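Local coordinates for putative N-acetylmuramoyl-L-alanine amidase (Enterococcus phage phiM1EF22, PDB 7D55) that binds enterococcal cells as the tetrameric cell-binding domain of a phage endolysin, at the interface of chains A and B. Residues are numbered along the deposited sequence; one frame, centred on the assembly and turned at random. Chains: chain A/B, Putative N-acetylmuramoyl-L-alanine amidase.

Contact 1: the interface of chains A and B. Residues chain A 44-45, 48; chain B 1-3, 60, 65, 74-75, 78.
A:Val44, A:Ile45 and A:Ile48, on one face of helix 39-53, press into an apolar groove of chain B, forming a hydrophobic interface between identical subunits that helps hold the tetramer together. The fit rests on shape, with no hydrogen bond or salt bridge crossing this patch. A:Ile48 has 77 Å² of its surface hidden, more than any other residue of this patch. Its tip, CD1, meets the methyl CD1 of B:Leu75 at 3.6 Å, the two side chains crossing at about a right angle. The sulphur SG of B:Cys3 stands 4.0 Å from the same CD1 of A:Ile48. B:Leu75 directs its branches there because its CG stands anti to the backbone N (chi1 177°). Further back along A:Ile48, CG1 lies 3.4 Å from the hydroxyl oxygen OH of B:Tyr60 and also touches the ring at CE1. Isoleucine suits this place because its branches touch several walls at once. The bent B:Met1 brings its methyl CE toward CG2 of A:Ile48, but this residue is poorly ordered and its contact is less certain. One turn away, the CG2 methyl of A:Val44 reaches CZ2 on the benzene part of B:Trp65 at 3.7 Å; its other methyl, CG1, rests against the backbone at B:Leu75. Within chain B, CZ2 of B:Trp65 lies over the centre of the B:Tyr60 ring and CD2 of B:Leu75 meets the indole edge in plane, so the receiving wall is itself braced. A:Ile45 closes the other flank, its CG1 lying 4.0 Å from CG2 of B:Val78. The patch buries apolar side chains between two subunits and so helps assemble the tetrameric cell-binding domain.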
loop_
_atom_site.group_PDB
_atom_site.type_symbol
_atom_site.label_atom_id
_atom_site.label_comp_id
_atom_site.label_asym_id
_atom_site.label_seq_id
_atom_site.Cartn_x
_atom_site.Cartn_y
_atom_site.Cartn_z
ATOM N N VAL A 44 4.055 18.409 -0.558
ATOM C CA VAL A 44 4.947 17.326 -0.153
ATOM C C VAL A 44 4.605 16.040 -0.903
ATOM O O VAL A 44 5.498 15.273 -1.277
ATOM C CB VAL A 44 4.961 17.155 1.382
ATOM C CG1 VAL A 44 3.776 16.323 1.850
ATOM C CG2 VAL A 44 6.282 16.542 1.842
ATOM N N ILE A 45 3.314 15.795 -1.151
ATOM C CA ILE A 45 2.909 14.636 -1.946
ATOM C C ILE A 45 3.486 14.740 -3.353
ATOM O O ILE A 45 4.039 13.770 -3.895
ATOM C CB ILE A 45 1.374 14.532 -1.994
ATOM C CG1 ILE A 45 0.801 14.145 -0.629
ATOM C CG2 ILE A 45 0.931 13.531 -3.072
ATOM C CD1 ILE A 45 -0.702 14.374 -0.544
ATOM N N ILE A 48 7.393 14.139 -3.293
ATOM C CA ILE A 48 7.795 12.753 -3.076
ATOM C C ILE A 48 7.450 11.911 -4.292
ATOM O O ILE A 48 8.247 11.074 -4.731
ATOM C CB ILE A 48 7.150 12.193 -1.795
ATOM C CG1 ILE A 48 7.664 12.938 -0.557
ATOM C CG2 ILE A 48 7.422 10.690 -1.672
ATOM C CD1 ILE A 48 6.817 12.678 0.667
ATOM N N MET B 1 5.189 5.570 -3.821
ATOM C CA MET B 1 5.585 6.722 -3.017
ATOM C C MET B 1 6.259 6.304 -1.727
ATOM O O MET B 1 5.606 6.053 -0.716
ATOM C CB MET B 1 4.384 7.604 -2.697
ATOM C CG MET B 1 4.038 8.555 -3.820
ATOM S SD MET B 1 2.728 9.661 -3.320
ATOM C CE MET B 1 3.536 10.540 -1.986
ATOM N N TYR B 2 7.578 6.249 -1.774
ATOM C CA TYR B 2 8.391 5.838 -0.645
ATOM C C TYR B 2 9.416 6.916 -0.363
ATOM O O TYR B 2 9.894 7.590 -1.278
ATOM C CB TYR B 2 9.145 4.550 -0.976
ATOM C CG TYR B 2 8.207 3.439 -1.346
ATOM C CD1 TYR B 2 7.639 2.640 -0.366
ATOM C CD2 TYR B 2 7.859 3.211 -2.668
ATOM C CE1 TYR B 2 6.757 1.642 -0.688
ATOM C CE2 TYR B 2 6.977 2.210 -3.001
ATOM C CZ TYR B 2 6.432 1.428 -2.006
ATOM O OH TYR B 2 5.550 0.426 -2.329
ATOM N N CYS B 3 9.763 7.074 0.908
ATOM C CA CYS B 3 10.917 7.906 1.216
ATOM C C CYS B 3 11.400 7.597 2.620
ATOM O O CYS B 3 10.696 6.980 3.427
ATOM C CB CYS B 3 10.604 9.398 1.061
ATOM S SG CYS B 3 9.400 10.041 2.239
ATOM N N TYR B 60 15.173 12.556 2.654
ATOM C CA TYR B 60 15.172 13.965 3.019
ATOM C C TYR B 60 16.010 14.125 4.275
ATOM O O TYR B 60 15.693 13.541 5.313
ATOM C CB TYR B 60 13.751 14.460 3.255
ATOM C CG TYR B 60 12.915 14.441 2.012
ATOM C CD1 TYR B 60 12.192 13.313 1.656
ATOM C CD2 TYR B 60 12.861 15.553 1.185
ATOM C CE1 TYR B 60 11.428 13.297 0.512
ATOM C CE2 TYR B 60 12.096 15.557 0.039
ATOM C CZ TYR B 60 11.380 14.430 -0.293
ATOM O OH TYR B 60 10.615 14.433 -1.437
ATOM N N TRP B 65 14.533 19.190 5.737
ATOM C CA TRP B 65 13.401 19.073 6.647
ATOM C C TRP B 65 13.933 19.184 8.064
ATOM O O TRP B 65 14.733 18.345 8.495
ATOM C CB TRP B 65 12.707 17.722 6.493
ATOM C CG TRP B 65 11.988 17.504 5.202
ATOM C CD1 TRP B 65 12.048 18.272 4.070
ATOM C CD2 TRP B 65 11.077 16.436 4.915
ATOM N NE1 TRP B 65 11.230 17.741 3.096
ATOM C CE2 TRP B 65 10.620 16.618 3.591
ATOM C CE3 TRP B 65 10.594 15.351 5.654
ATOM C CZ2 TRP B 65 9.711 15.746 2.988
ATOM C CZ3 TRP B 65 9.696 14.493 5.058
ATOM C CH2 TRP B 65 9.266 14.693 3.734
ATOM N N ARG B 74 3.752 17.827 7.452
ATOM C CA ARG B 74 2.814 17.708 6.342
ATOM C C ARG B 74 2.706 16.265 5.874
ATOM O O ARG B 74 1.602 15.763 5.628
ATOM C CB ARG B 74 3.270 18.599 5.187
ATOM C CG ARG B 74 3.577 20.041 5.560
ATOM C CD ARG B 74 2.390 20.747 6.208
ATOM N NE ARG B 74 2.729 22.121 6.574
ATOM C CZ ARG B 74 1.913 22.945 7.223
ATOM N NH1 ARG B 74 0.704 22.534 7.591
ATOM N NH2 ARG B 74 2.310 24.178 7.517
ATOM N N LEU B 75 3.843 15.588 5.735
ATOM C CA LEU B 75 3.827 14.200 5.287
ATOM C C LEU B 75 3.082 13.321 6.277
ATOM O O LEU B 75 2.294 12.456 5.880
ATOM C CB LEU B 75 5.259 13.692 5.106
ATOM C CG LEU B 75 5.345 12.224 4.696
ATOM C CD1 LEU B 75 4.559 12.011 3.398
ATOM C CD2 LEU B 75 6.782 11.774 4.524
ATOM N N VAL B 78 -0.730 13.387 5.911
ATOM C CA VAL B 78 -1.302 12.630 4.803
ATOM C C VAL B 78 -0.982 11.140 4.862
ATOM O O VAL B 78 -1.714 10.337 4.265
ATOM C CB VAL B 78 -0.939 13.245 3.439
ATOM C CG1 VAL B 78 -1.457 14.676 3.360
ATOM C CG2 VAL B 78 0.555 13.205 3.209
#

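Contact 2: the interface of chains A and B. Residues chain A 34, 38, 41; chain B 74, 77-78.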
loop_
_atom_site.group_PDB
_atom_site.type_symbol
_atom_site.label_atom_id
_atom_site.label_comp_id
_atom_site.label_asym_id
_atom_site.label_seq_id
_atom_site.Cartn_x
_atom_site.Cartn_y
_atom_site.Cartn_z
ATOM N N ARG A 34 -7.778 10.107 1.329
ATOM C CA ARG A 34 -7.638 10.902 2.536
ATOM C C ARG A 34 -7.685 12.373 2.172
ATOM O O ARG A 34 -7.163 12.780 1.129
ATOM C CB ARG A 34 -6.306 10.604 3.216
ATOM C CG ARG A 34 -6.252 11.101 4.629
ATOM C CD ARG A 34 -4.918 10.759 5.287
ATOM N NE ARG A 34 -4.722 9.326 5.507
ATOM C CZ ARG A 34 -5.178 8.653 6.568
ATOM N NH1 ARG A 34 -5.898 9.268 7.500
ATOM N NH2 ARG A 34 -4.927 7.360 6.694
ATOM N N HIS A 38 -4.145 21.377 3.492
ATOM C CA HIS A 38 -3.198 22.468 3.550
ATOM C C HIS A 38 -2.378 22.426 2.269
ATOM O O HIS A 38 -2.028 21.335 1.793
ATOM C CB HIS A 38 -2.276 22.324 4.765
ATOM C CG HIS A 38 -1.419 23.524 5.008
ATOM N ND1 HIS A 38 -0.233 23.734 4.341
ATOM C CD2 HIS A 38 -1.581 24.587 5.834
ATOM C CE1 HIS A 38 0.303 24.871 4.749
ATOM N NE2 HIS A 38 -0.495 25.408 5.656
ATOM N N GLU A 41 0.663 20.173 2.322
ATOM C CA GLU A 41 0.409 18.739 2.229
ATOM C C GLU A 41 0.386 18.299 0.777
ATOM O O GLU A 41 0.951 17.257 0.415
ATOM C CB GLU A 41 -0.921 18.386 2.893
ATOM C CG GLU A 41 -0.882 18.434 4.393
ATOM C CD GLU A 41 -2.264 18.441 5.021
ATOM O OE1 GLU A 41 -2.391 18.992 6.135
ATOM O OE2 GLU A 41 -3.215 17.896 4.415
ATOM N N ARG B 74 3.752 17.827 7.452
ATOM C CA ARG B 74 2.814 17.708 6.342
ATOM C C ARG B 74 2.706 16.265 5.874
ATOM O O ARG B 74 1.602 15.763 5.628
ATOM C CB ARG B 74 3.270 18.599 5.187
ATOM C CG ARG B 74 3.577 20.041 5.560
ATOM C CD ARG B 74 2.390 20.747 6.208
ATOM N NE ARG B 74 2.729 22.121 6.574
ATOM C CZ ARG B 74 1.913 22.945 7.223
ATOM N NH1 ARG B 74 0.704 22.534 7.591
ATOM N NH2 ARG B 74 2.310 24.178 7.517
ATOM N N THR B 77 0.696 14.114 8.217
ATOM C CA THR B 77 -0.745 14.326 8.167
ATOM C C THR B 77 -1.386 13.490 7.067
ATOM O O THR B 77 -2.471 12.926 7.260
ATOM C CB THR B 77 -1.053 15.811 7.963
ATOM O OG1 THR B 77 -0.472 16.563 9.041
ATOM C CG2 THR B 77 -2.544 16.036 7.956
ATOM N N VAL B 78 -0.730 13.387 5.911
ATOM C CA VAL B 78 -1.302 12.630 4.803
ATOM C C VAL B 78 -0.982 11.140 4.862
ATOM O O VAL B 78 -1.714 10.337 4.265
ATOM C CB VAL B 78 -0.939 13.245 3.439
ATOM C CG1 VAL B 78 -1.457 14.676 3.360
ATOM C CG2 VAL B 78 0.555 13.205 3.209
HETATM O O HOH W 1 -3.035 8.446 3.051
HETATM O O HOH W 2 -0.402 19.589 7.746
#
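The oxygen of water 2 is gripped from both chains: it lies 2.6 Å from the carboxylate oxygen OE1 of A:Glu41 and 3.1 Å from the guanidinium nitrogen NH1 of B:Arg74. The hydroxyl OG1 of B:Thr77 is a longer reach, 3.3 Å from the oxygen of water 2. This is a water-bridged polar patch of a helix-to-helix interface in the tetrameric cell-binding domain of a phage endolysin, where helix 71-78 of chain B meets the start of helix 39-53 of chain A. The N-H of B:Arg74 points nearly straight at the water (158° at H), which lies in the plane of the guanidinium edge. Acid and arginine are thus linked through water without pairing directly, and their opposite charges probably still attract. The guanidinium also stacks on A:His38, whose flat imidazole offers it a face, the planes only 14° apart. NH1 sits over the centre of the imidazole, 3.4 Å from the ring centroid, a cation-pi arrangement. A bend at chi2 (-57°) of B:Arg74, followed by an extended tail, carries the group onto that face; a long arginine suits a place where one planar cation must serve both a ring and a water. A:Glu41 also works through its aliphatic part: CB packs on the methyl CG1 of B:Val78 at 3.8 Å. Its carboxylate meets the CG2 methyl of B:Thr77, the two side chains crossing at about a right angle; threonine suits because it has a methyl for A:Glu41 and a hydroxyl for water 2. Where helix 71-78 ends, the carbonyl O of B:Val78 lies 2.6 Å from water 1, which accepts an almost straight N-H from NE of A:Arg34. That cation would suit the negative end of the helix.

The C-alpha centres of contact 1 and contact 2 lie about 9 Å apart, so they are neighbouring zones of one interface. Both combine helix 39-53 of chain A with helix 71-78 of chain B. The methyl CG1 of B:Val78 packs on both A:Ile45 and A:Glu41 and so joins the two patches, while B:Arg74 lends CB to both and its guanidinium to contact 2. Contact 1 supplies an apolar patch, contact 2 a water-bridged polar patch that also draws on strand 33-36 of chain A. Burial probably provides adhesion and the polar patch sets the register. The whole interface is not an exact two-fold, so the two chains contribute different surfaces.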